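Local coordinates for aldose 1-epimerase (Caenorhabditis elegans, PDB 1LUR), which probably catalyses the interconversion of the alpha and beta anomers of aldose sugars such as galactose, at residues L107-E113 against F124-A128; A184-M190 against F218-L224. One frame throughout, in Å; residues are numbered along the deposited sequence.

Contact 1. Residues L107-E113 against F124-A128; sequences LGYRKWE and FSVRA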
ATOM      1  N   LEU A 107      12.110  -4.068  -1.964  1.00 24.75           N
ATOM      2  CA  LEU A 107      11.634  -3.738  -3.304  1.00 26.03           C
ATOM      3  C   LEU A 107      11.309  -2.260  -3.502  1.00 25.57           C
ATOM      4  O   LEU A 107      11.509  -1.720  -4.585  1.00 26.15           O
ATOM      5  CB  LEU A 107      10.400  -4.588  -3.649  1.00 23.50           C
ATOM      6  CG  LEU A 107      10.554  -6.108  -3.504  1.00 23.05           C
ATOM      7  CD1 LEU A 107       9.289  -6.794  -4.007  1.00 21.15           C
ATOM      8  CD2 LEU A 107      11.772  -6.602  -4.296  1.00 21.94           C
ATOM      9  N   GLY A 108      10.815  -1.607  -2.457  1.00 25.75           N
ATOM     10  CA  GLY A 108      10.482  -0.199  -2.569  1.00 27.85           C
ATOM     11  C   GLY A 108      11.697   0.688  -2.792  1.00 29.44           C
ATOM     12  O   GLY A 108      11.560   1.825  -3.254  1.00 28.43           O
ATOM     13  N   TYR A 109      12.884   0.174  -2.478  1.00 29.85           N
ATOM     14  CA  TYR A 109      14.116   0.947  -2.650  1.00 32.94           C
ATOM     15  C   TYR A 109      14.963   0.492  -3.821  1.00 33.59           C
ATOM     16  O   TYR A 109      16.144   0.826  -3.898  1.00 34.06           O
ATOM     17  CB  TYR A 109      14.967   0.888  -1.377  1.00 33.77           C
ATOM     18  CG  TYR A 109      14.335   1.584  -0.204  1.00 33.62           C
ATOM     19  CD1 TYR A 109      14.126   2.960  -0.221  1.00 34.85           C
ATOM     20  CD2 TYR A 109      13.908   0.865   0.909  1.00 35.27           C
ATOM     21  CE1 TYR A 109      13.499   3.604   0.841  1.00 35.66           C
ATOM     22  CE2 TYR A 109      13.281   1.500   1.975  1.00 34.34           C
ATOM     23  CZ  TYR A 109      13.078   2.871   1.931  1.00 35.71           C
ATOM     24  OH  TYR A 109      12.436   3.506   2.970  1.00 36.16           O
ATOM     25  N   ARG A 110      14.371  -0.263  -4.737  1.00 33.03           N
ATOM     26  CA  ARG A 110      15.131  -0.735  -5.884  1.00 34.23           C
ATOM     27  C   ARG A 110      14.560  -0.271  -7.217  1.00 34.32           C
ATOM     28  O   ARG A 110      13.383   0.058  -7.321  1.00 34.93           O
ATOM     29  CB  ARG A 110      15.228  -2.255  -5.836  1.00 34.71           C
ATOM     30  CG  ARG A 110      15.930  -2.744  -4.571  1.00 35.45           C
ATOM     31  CD  ARG A 110      16.043  -4.237  -4.562  1.00 33.41           C
ATOM     32  NE  ARG A 110      16.754  -4.703  -5.745  1.00 35.49           N
ATOM     33  CZ  ARG A 110      16.811  -5.971  -6.126  1.00 34.33           C
ATOM     34  NH1 ARG A 110      16.196  -6.906  -5.411  1.00 34.62           N
ATOM     35  NH2 ARG A 110      17.473  -6.303  -7.227  1.00 35.68           N
ATOM     36  N   LYS A 111      15.419  -0.231  -8.230  1.00 34.76           N
ATOM     37  CA  LYS A 111      15.026   0.192  -9.564  1.00 34.13           C
ATOM     38  C   LYS A 111      14.462  -0.994 -10.338  1.00 32.49           C
ATOM     39  O   LYS A 111      15.186  -1.933 -10.676  1.00 31.13           O
ATOM     40  CB  LYS A 111      16.238   0.775 -10.301  1.00 38.92           C
ATOM     41  CG  LYS A 111      17.013   1.813  -9.491  1.00 41.78           C
ATOM     42  CD  LYS A 111      18.122   2.466 -10.315  1.00 46.29           C
ATOM     43  CE  LYS A 111      17.545   3.438 -11.331  1.00 46.85           C
ATOM     44  NZ  LYS A 111      16.795   4.530 -10.645  1.00 48.23           N
ATOM     45  N   TRP A 112      13.161  -0.950 -10.609  1.00 29.97           N
ATOM     46  CA  TRP A 112      12.497  -2.021 -11.343  1.00 27.70           C
ATOM     47  C   TRP A 112      12.650  -1.821 -12.849  1.00 30.21           C
ATOM     48  O   TRP A 112      12.806  -0.695 -13.315  1.00 30.22           O
ATOM     49  CB  TRP A 112      11.005  -2.037 -11.022  1.00 27.29           C
ATOM     50  CG  TRP A 112      10.659  -2.350  -9.609  1.00 24.38           C
ATOM     51  CD1 TRP A 112      11.102  -1.708  -8.486  1.00 24.57           C
ATOM     52  CD2 TRP A 112       9.731  -3.344  -9.168  1.00 22.96           C
ATOM     53  NE1 TRP A 112      10.496  -2.243  -7.366  1.00 22.35           N
ATOM     54  CE2 TRP A 112       9.649  -3.246  -7.759  1.00 23.05           C
ATOM     55  CE3 TRP A 112       8.955  -4.304  -9.825  1.00 21.36           C
ATOM     56  CZ2 TRP A 112       8.820  -4.075  -7.000  1.00 23.93           C
ATOM     57  CZ3 TRP A 112       8.128  -5.130  -9.066  1.00 24.58           C
ATOM     58  CH2 TRP A 112       8.069  -5.006  -7.670  1.00 23.57           C
ATOM     59  N   GLU A 113      12.586  -2.917 -13.597  1.00 30.92           N
ATOM     60  CA  GLU A 113      12.708  -2.870 -15.052  1.00 34.41           C
ATOM     61  C   GLU A 113      11.327  -2.626 -15.654  1.00 33.83           C
ATOM     62  O   GLU A 113      10.320  -3.069 -15.105  1.00 32.27           O
ATOM     63  CB  GLU A 113      13.239  -4.203 -15.589  1.00 37.39           C
ATOM     64  CG  GLU A 113      14.671  -4.522 -15.200  1.00 45.28           C
ATOM     65  CD  GLU A 113      15.675  -3.724 -16.004  1.00 49.41           C
ATOM     66  OE1 GLU A 113      15.734  -3.923 -17.236  1.00 52.65           O
ATOM     67  OE2 GLU A 113      16.403  -2.898 -15.411  1.00 52.13           O
ATOM     68  N   PHE A 124       6.189  -3.441 -14.383  1.00 30.59           N
ATOM     69  CA  PHE A 124       7.554  -3.385 -13.871  1.00 30.38           C
ATOM     70  C   PHE A 124       7.929  -4.767 -13.370  1.00 30.35           C
ATOM     71  O   PHE A 124       7.070  -5.528 -12.931  1.00 27.80           O
ATOM     72  CB  PHE A 124       7.665  -2.421 -12.689  1.00 28.93           C
ATOM     73  CG  PHE A 124       7.268  -1.011 -13.001  1.00 30.35           C
ATOM     74  CD1 PHE A 124       6.062  -0.497 -12.540  1.00 28.63           C
ATOM     75  CD2 PHE A 124       8.113  -0.181 -13.734  1.00 31.82           C
ATOM     76  CE1 PHE A 124       5.702   0.825 -12.799  1.00 30.58           C
ATOM     77  CE2 PHE A 124       7.765   1.141 -14.001  1.00 31.13           C
ATOM     78  CZ  PHE A 124       6.555   1.645 -13.531  1.00 30.36           C
ATOM     79  N   SER A 125       9.214  -5.095 -13.429  1.00 29.87           N
ATOM     80  CA  SER A 125       9.660  -6.397 -12.963  1.00 29.68           C
ATOM     81  C   SER A 125      10.965  -6.218 -12.203  1.00 29.55           C
ATOM     82  O   SER A 125      11.703  -5.268 -12.447  1.00 29.64           O
ATOM     83  CB  SER A 125       9.863  -7.354 -14.136  1.00 30.85           C
ATOM     84  OG  SER A 125      10.146  -8.665 -13.666  1.00 31.11           O
ATOM     85  N   VAL A 126      11.229  -7.118 -11.263  1.00 27.68           N
ATOM     86  CA  VAL A 126      12.447  -7.056 -10.467  1.00 28.81           C
ATOM     87  C   VAL A 126      12.683  -8.399  -9.792  1.00 28.07           C
ATOM     88  O   VAL A 126      11.741  -9.153  -9.539  1.00 28.39           O
ATOM     89  CB  VAL A 126      12.355  -5.956  -9.384  1.00 27.34           C
ATOM     90  CG1 VAL A 126      11.387  -6.374  -8.283  1.00 25.78           C
ATOM     91  CG2 VAL A 126      13.740  -5.673  -8.813  1.00 29.42           C
ATOM     92  N   ARG A 127      13.944  -8.704  -9.515  1.00 27.75           N
ATOM     93  CA  ARG A 127      14.295  -9.955  -8.868  1.00 28.77           C
ATOM     94  C   ARG A 127      14.915  -9.650  -7.520  1.00 27.78           C
ATOM     95  O   ARG A 127      15.572  -8.625  -7.348  1.00 28.14           O
ATOM     96  CB  ARG A 127      15.301 -10.741  -9.713  1.00 29.00           C
ATOM     97  CG  ARG A 127      14.758 -11.258 -11.022  1.00 31.74           C
ATOM     98  CD  ARG A 127      15.887 -11.853 -11.860  1.00 36.43           C
ATOM     99  NE  ARG A 127      15.391 -12.491 -13.071  1.00 38.84           N
ATOM    100  CZ  ARG A 127      14.758 -13.658 -13.094  1.00 39.82           C
ATOM    101  NH1 ARG A 127      14.546 -14.329 -11.965  1.00 39.06           N
ATOM    102  NH2 ARG A 127      14.327 -14.148 -14.248  1.00 41.67           N
ATOM    103  N   ALA A 128      14.710 -10.551  -6.569  1.00 27.15           N
ATOM    104  CA  ALA A 128      15.253 -10.378  -5.231  1.00 27.11           C
ATOM    105  C   ALA A 128      15.511 -11.739  -4.590  1.00 27.06           C
ATOM    106  O   ALA A 128      14.704 -12.657  -4.721  1.00 27.17           O
ATOM    107  CB  ALA A 128      14.277  -9.569  -4.374  1.00 26.72           C
TER
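Phe124 meets the segment 107-113 through its base: its CB lies 3.7 Å from CE3 of the Trp112 ring, and its CA-H points at Glu113 O. The phenyl group beyond leads away to pack on Tyr145 and Val114, a suitable place for a large apolar residue. Ser125 forms the antiparallel hydrogen-bonded pair with Glu113, its N giving a bond to Glu113 O and its O taking one of 2.8 Å from Glu113 N. The small Ser125 hydroxyl turns instead to Asp142 on the next strand. Val126 is the hub of the contact. With CG1 between the backbone N and the carbonyl carbon (chi1 72°), that methyl sits over the six-membered ring of Trp112, 3.3 Å from its centroid, in a CH-pi contact, while CG2 lies against one face of the Arg110 guanidinium, opposite its centre. The indole is held by its own edge, since Trp112 NE1 donates to Leu107 O (3.0 Å), which Arg110 N reaches from the opposite face of the carbonyl. At Arg127 the backbone O takes a weak bond from Arg110 NH1 (2.7 Å), and Ala128 CB touches both Arg110 NH1 and Leu107 CD2, the latter at 3.9 Å. This is an antiparallel edge pairing of the large beta-sandwich sheet of the galactose mutarotase fold, in which the loop that leads into border strand 113-118 lays its tryptophan against the neighbouring strand 121-129.

Contact 2. Residues A184-M190 against F218-L224; sequences AEHFLEM and FRSGKQL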
ATOM      1  N   ALA A 184      -8.794  14.541   8.337  1.00 48.77           N
ATOM      2  CA  ALA A 184      -9.676  14.337   9.479  1.00 49.32           C
ATOM      3  C   ALA A 184     -11.146  14.401   9.074  1.00 49.28           C
ATOM      4  O   ALA A 184     -11.980  13.663   9.605  1.00 48.87           O
ATOM      5  CB  ALA A 184      -9.389  15.380  10.548  1.00 49.32           C
ATOM      6  N   GLU A 185     -11.457  15.276   8.123  1.00 50.07           N
ATOM      7  CA  GLU A 185     -12.831  15.435   7.653  1.00 51.07           C
ATOM      8  C   GLU A 185     -13.276  14.389   6.632  1.00 49.83           C
ATOM      9  O   GLU A 185     -14.474  14.218   6.398  1.00 49.76           O
ATOM     10  CB  GLU A 185     -13.019  16.842   7.080  1.00 53.61           C
ATOM     11  CG  GLU A 185     -12.824  17.948   8.111  1.00 57.27           C
ATOM     12  CD  GLU A 185     -13.869  17.910   9.215  1.00 58.95           C
ATOM     13  OE1 GLU A 185     -15.059  18.158   8.919  1.00 60.34           O
ATOM     14  OE2 GLU A 185     -13.503  17.627  10.377  1.00 60.05           O
ATOM     15  N   HIS A 186     -12.323  13.689   6.023  1.00 48.49           N
ATOM     16  CA  HIS A 186     -12.666  12.669   5.038  1.00 45.96           C
ATOM     17  C   HIS A 186     -13.519  11.586   5.684  1.00 45.65           C
ATOM     18  O   HIS A 186     -13.373  11.290   6.871  1.00 45.11           O
ATOM     19  CB  HIS A 186     -11.407  12.020   4.465  1.00 45.49           C
ATOM     20  CG  HIS A 186     -10.718  12.838   3.423  1.00 44.76           C
ATOM     21  ND1 HIS A 186     -10.213  14.094   3.674  1.00 45.45           N
ATOM     22  CD2 HIS A 186     -10.426  12.566   2.129  1.00 44.65           C
ATOM     23  CE1 HIS A 186      -9.637  14.561   2.581  1.00 45.07           C
ATOM     24  NE2 HIS A 186      -9.751  13.652   1.629  1.00 45.64           N
ATOM     25  N   PHE A 187     -14.414  10.997   4.900  1.00 44.88           N
ATOM     26  CA  PHE A 187     -15.277   9.943   5.407  1.00 45.13           C
ATOM     27  C   PHE A 187     -14.689   8.613   4.971  1.00 46.12           C
ATOM     28  O   PHE A 187     -14.121   8.503   3.881  1.00 45.21           O
ATOM     29  CB  PHE A 187     -16.691  10.068   4.841  1.00 47.45           C
ATOM     30  CG  PHE A 187     -17.533  11.111   5.518  1.00 47.53           C
ATOM     31  CD1 PHE A 187     -17.261  12.465   5.354  1.00 48.14           C
ATOM     32  CD2 PHE A 187     -18.609  10.735   6.312  1.00 47.29           C
ATOM     33  CE1 PHE A 187     -18.053  13.430   5.971  1.00 46.91           C
ATOM     34  CE2 PHE A 187     -19.407  11.691   6.932  1.00 47.52           C
ATOM     35  CZ  PHE A 187     -19.128  13.041   6.759  1.00 47.06           C
ATOM     36  N   LEU A 188     -14.823   7.605   5.821  1.00 45.89           N
ATOM     37  CA  LEU A 188     -14.301   6.287   5.505  1.00 45.66           C
ATOM     38  C   LEU A 188     -15.286   5.222   5.946  1.00 46.08           C
ATOM     39  O   LEU A 188     -15.844   5.291   7.042  1.00 46.87           O
ATOM     40  CB  LEU A 188     -12.953   6.071   6.200  1.00 45.90           C
ATOM     41  CG  LEU A 188     -12.178   4.788   5.879  1.00 45.48           C
ATOM     42  CD1 LEU A 188     -11.829   4.742   4.393  1.00 44.10           C
ATOM     43  CD2 LEU A 188     -10.908   4.746   6.724  1.00 46.02           C
ATOM     44  N   GLU A 189     -15.509   4.244   5.079  1.00 45.31           N
ATOM     45  CA  GLU A 189     -16.424   3.152   5.370  1.00 46.52           C
ATOM     46  C   GLU A 189     -15.755   1.853   4.943  1.00 46.58           C
ATOM     47  O   GLU A 189     -15.324   1.713   3.797  1.00 46.39           O
ATOM     48  CB  GLU A 189     -17.744   3.341   4.617  1.00 48.15           C
ATOM     49  CG  GLU A 189     -18.738   2.215   4.827  1.00 49.81           C
ATOM     50  CD  GLU A 189     -20.172   2.659   4.611  1.00 52.01           C
ATOM     51  OE1 GLU A 189     -20.673   3.465   5.426  1.00 53.20           O
ATOM     52  OE2 GLU A 189     -20.797   2.208   3.630  1.00 51.97           O
HETATM   53  N   MSE A 190     -15.667   0.905   5.871  1.00 46.54           N
HETATM   54  CA  MSE A 190     -15.041  -0.379   5.582  1.00 45.91           C
HETATM   55  C   MSE A 190     -15.808  -1.589   6.071  1.00 45.19           C
HETATM   56  O   MSE A 190     -16.421  -1.569   7.138  1.00 47.21           O
HETATM   57  CB  MSE A 190     -13.650  -0.434   6.209  1.00 45.96           C
HETATM   58  CG  MSE A 190     -12.501  -0.226   5.256  1.00 47.90           C
HETATM   59 SE   MSE A 190     -10.892  -1.009   6.005  1.00 48.08          SE
HETATM   60  CE  MSE A 190     -11.062  -2.795   5.286  1.00 45.06           C
ATOM     61  N   PHE A 218     -15.517   1.316  11.175  1.00 49.60           N
ATOM     62  CA  PHE A 218     -15.829   2.197  10.054  1.00 49.37           C
ATOM     63  C   PHE A 218     -16.953   1.569   9.248  1.00 49.57           C
ATOM     64  O   PHE A 218     -17.227   1.987   8.124  1.00 50.05           O
ATOM     65  CB  PHE A 218     -14.607   2.362   9.142  1.00 48.80           C
ATOM     66  CG  PHE A 218     -13.468   3.121   9.766  1.00 48.28           C
ATOM     67  CD1 PHE A 218     -13.516   4.506   9.879  1.00 48.19           C
ATOM     68  CD2 PHE A 218     -12.340   2.450  10.233  1.00 48.68           C
ATOM     69  CE1 PHE A 218     -12.456   5.215  10.447  1.00 49.32           C
ATOM     70  CE2 PHE A 218     -11.274   3.149  10.803  1.00 48.57           C
ATOM     71  CZ  PHE A 218     -11.331   4.534  10.909  1.00 48.42           C
ATOM     72  N   ARG A 219     -17.597   0.559   9.823  1.00 50.09           N
ATOM     73  CA  ARG A 219     -18.689  -0.133   9.155  1.00 51.44           C
ATOM     74  C   ARG A 219     -19.882   0.759   8.823  1.00 52.51           C
ATOM     75  O   ARG A 219     -20.673   0.433   7.940  1.00 52.27           O
ATOM     76  CB  ARG A 219     -19.145  -1.328  10.000  1.00 50.73           C
ATOM     77  CG  ARG A 219     -18.122  -2.463  10.041  1.00 50.31           C
ATOM     78  CD  ARG A 219     -18.550  -3.605  10.957  1.00 48.81           C
ATOM     79  NE  ARG A 219     -18.448  -3.248  12.370  1.00 47.85           N
ATOM     80  CZ  ARG A 219     -18.687  -4.087  13.374  1.00 46.17           C
ATOM     81  NH1 ARG A 219     -19.047  -5.341  13.129  1.00 45.76           N
ATOM     82  NH2 ARG A 219     -18.553  -3.674  14.627  1.00 44.49           N
ATOM     83  N   SER A 220     -19.998   1.888   9.516  1.00 54.02           N
ATOM     84  CA  SER A 220     -21.101   2.815   9.285  1.00 55.97           C
ATOM     85  C   SER A 220     -20.663   4.070   8.537  1.00 56.35           C
ATOM     86  O   SER A 220     -21.467   4.976   8.307  1.00 57.28           O
ATOM     87  CB  SER A 220     -21.736   3.217  10.618  1.00 56.12           C
ATOM     88  OG  SER A 220     -20.785   3.853  11.455  1.00 58.26           O
ATOM     89  N   GLY A 221     -19.390   4.122   8.165  1.00 56.61           N
ATOM     90  CA  GLY A 221     -18.881   5.276   7.449  1.00 56.21           C
ATOM     91  C   GLY A 221     -18.872   6.529   8.302  1.00 56.18           C
ATOM     92  O   GLY A 221     -19.924   7.097   8.595  1.00 57.84           O
ATOM     93  N   LYS A 222     -17.684   6.963   8.702  1.00 55.60           N
ATOM     94  CA  LYS A 222     -17.546   8.157   9.525  1.00 54.91           C
ATOM     95  C   LYS A 222     -16.302   8.929   9.113  1.00 54.33           C
ATOM     96  O   LYS A 222     -15.536   8.481   8.262  1.00 53.30           O
ATOM     97  CB  LYS A 222     -17.437   7.778  11.003  1.00 56.19           C
ATOM     98  CG  LYS A 222     -16.192   6.966  11.351  1.00 56.93           C
ATOM     99  CD  LYS A 222     -15.859   7.097  12.832  1.00 57.74           C
ATOM    100  CE  LYS A 222     -14.632   6.284  13.228  1.00 57.63           C
ATOM    101  NZ  LYS A 222     -14.886   4.819  13.177  1.00 57.56           N
ATOM    102  N   GLN A 223     -16.099  10.094   9.717  1.00 53.97           N
ATOM    103  CA  GLN A 223     -14.936  10.907   9.396  1.00 54.18           C
ATOM    104  C   GLN A 223     -13.750  10.412  10.211  1.00 54.44           C
ATOM    105  O   GLN A 223     -13.905   9.995  11.360  1.00 54.57           O
ATOM    106  CB  GLN A 223     -15.209  12.377   9.701  1.00 54.81           C
ATOM    107  CG  GLN A 223     -16.201  13.028   8.757  1.00 56.14           C
ATOM    108  CD  GLN A 223     -16.606  14.409   9.218  1.00 56.86           C
ATOM    109  OE1 GLN A 223     -17.229  14.560  10.270  1.00 58.15           O
ATOM    110  NE2 GLN A 223     -16.249  15.426   8.443  1.00 55.98           N
ATOM    111  N   LEU A 224     -12.565  10.463   9.612  1.00 53.73           N
ATOM    112  CA  LEU A 224     -11.353  10.015  10.284  1.00 53.39           C
ATOM    113  C   LEU A 224     -11.083  10.719  11.607  1.00 53.23           C
ATOM    114  O   LEU A 224     -10.566  10.106  12.538  1.00 53.35           O
ATOM    115  CB  LEU A 224     -10.150  10.178   9.353  1.00 51.74           C
ATOM    116  CG  LEU A 224     -10.175   9.249   8.139  1.00 50.97           C
ATOM    117  CD1 LEU A 224      -8.992   9.551   7.241  1.00 49.29           C
ATOM    118  CD2 LEU A 224     -10.146   7.799   8.604  1.00 50.42           C
TER
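Phe187 and Gln223 face each other as a non-hydrogen-bonded antiparallel pair, and their side chains overlap: Gln223 CG lies over one face of the phenyl ring, 3.5 Å from its centroid, with the amide plane turned only 24° from the ring. With CG anti to the carbonyl carbon (chi1 -70°) and the chain extended beyond it, Gln223 carries its amide past the ring to Glu185. There NE2 donates to Glu185 O at 3.0 Å, in the carbonyl plane and on a lone pair, and gives a second, weak bond to Glu185 OE1, whose carboxylate stands 72° from the amide. Glutamine suits this place because its methylene covers the aromatic face while its amide grips a backbone oxygen.

The face that carries Leu188 and Lys222 is largely apolar apart from the lysine amine. Leu188 CD2 stands over the centre of the Phe218 ring, 4.0 Å from the centroid, and also touches Leu224 CD2 (3.7 Å); Lys222 NZ lies over the opposite face of the same ring. A single leucine methyl, CD2, thus meets both the ring and Leu224. Backbone bonds tie Leu188 to Lys222 in both directions, and His186 O receives Leu224 N. Phe218 O takes Met190 N (2.9 Å) and, from the opposite face of its plane, Gly221 N, which closes a type I turn. Gly221, with positive phi, brings its CA-H to Leu188 O (3.1 Å) beside the Glu189 carboxylate.

Strand 222-223 is the short outermost strand of the large antiparallel sheet, pairing antiparallel with the edge of strand 187-192, whose other neighbour is strand 256-259. The Phe187 ring meets that of Trp259 there, nearly parallel to it, while Leu188 and the selenomethionine Met190 reach strand 275-279 of the other large sheet.

Contacts 1 and 2 lie at the two ends of the same nine-stranded antiparallel sheet, on opposite sides of the chain's centre and with nearest atoms about 23 Å apart. Each joins an outermost strand, or the loop leading into it, to the strand beside it, yet they differ in burial. Contact 1 is mostly buried: a single backbone pair is joined by a loop-borne indole, a valine and a guanidinium. Contact 2 is only partly buried and relies on a longer ladder of backbone bonds, with an amide, a carboxylate and an aromatic ring toward one side and mainly apolar packing, with a lysine over the phenylalanine ring, toward the other.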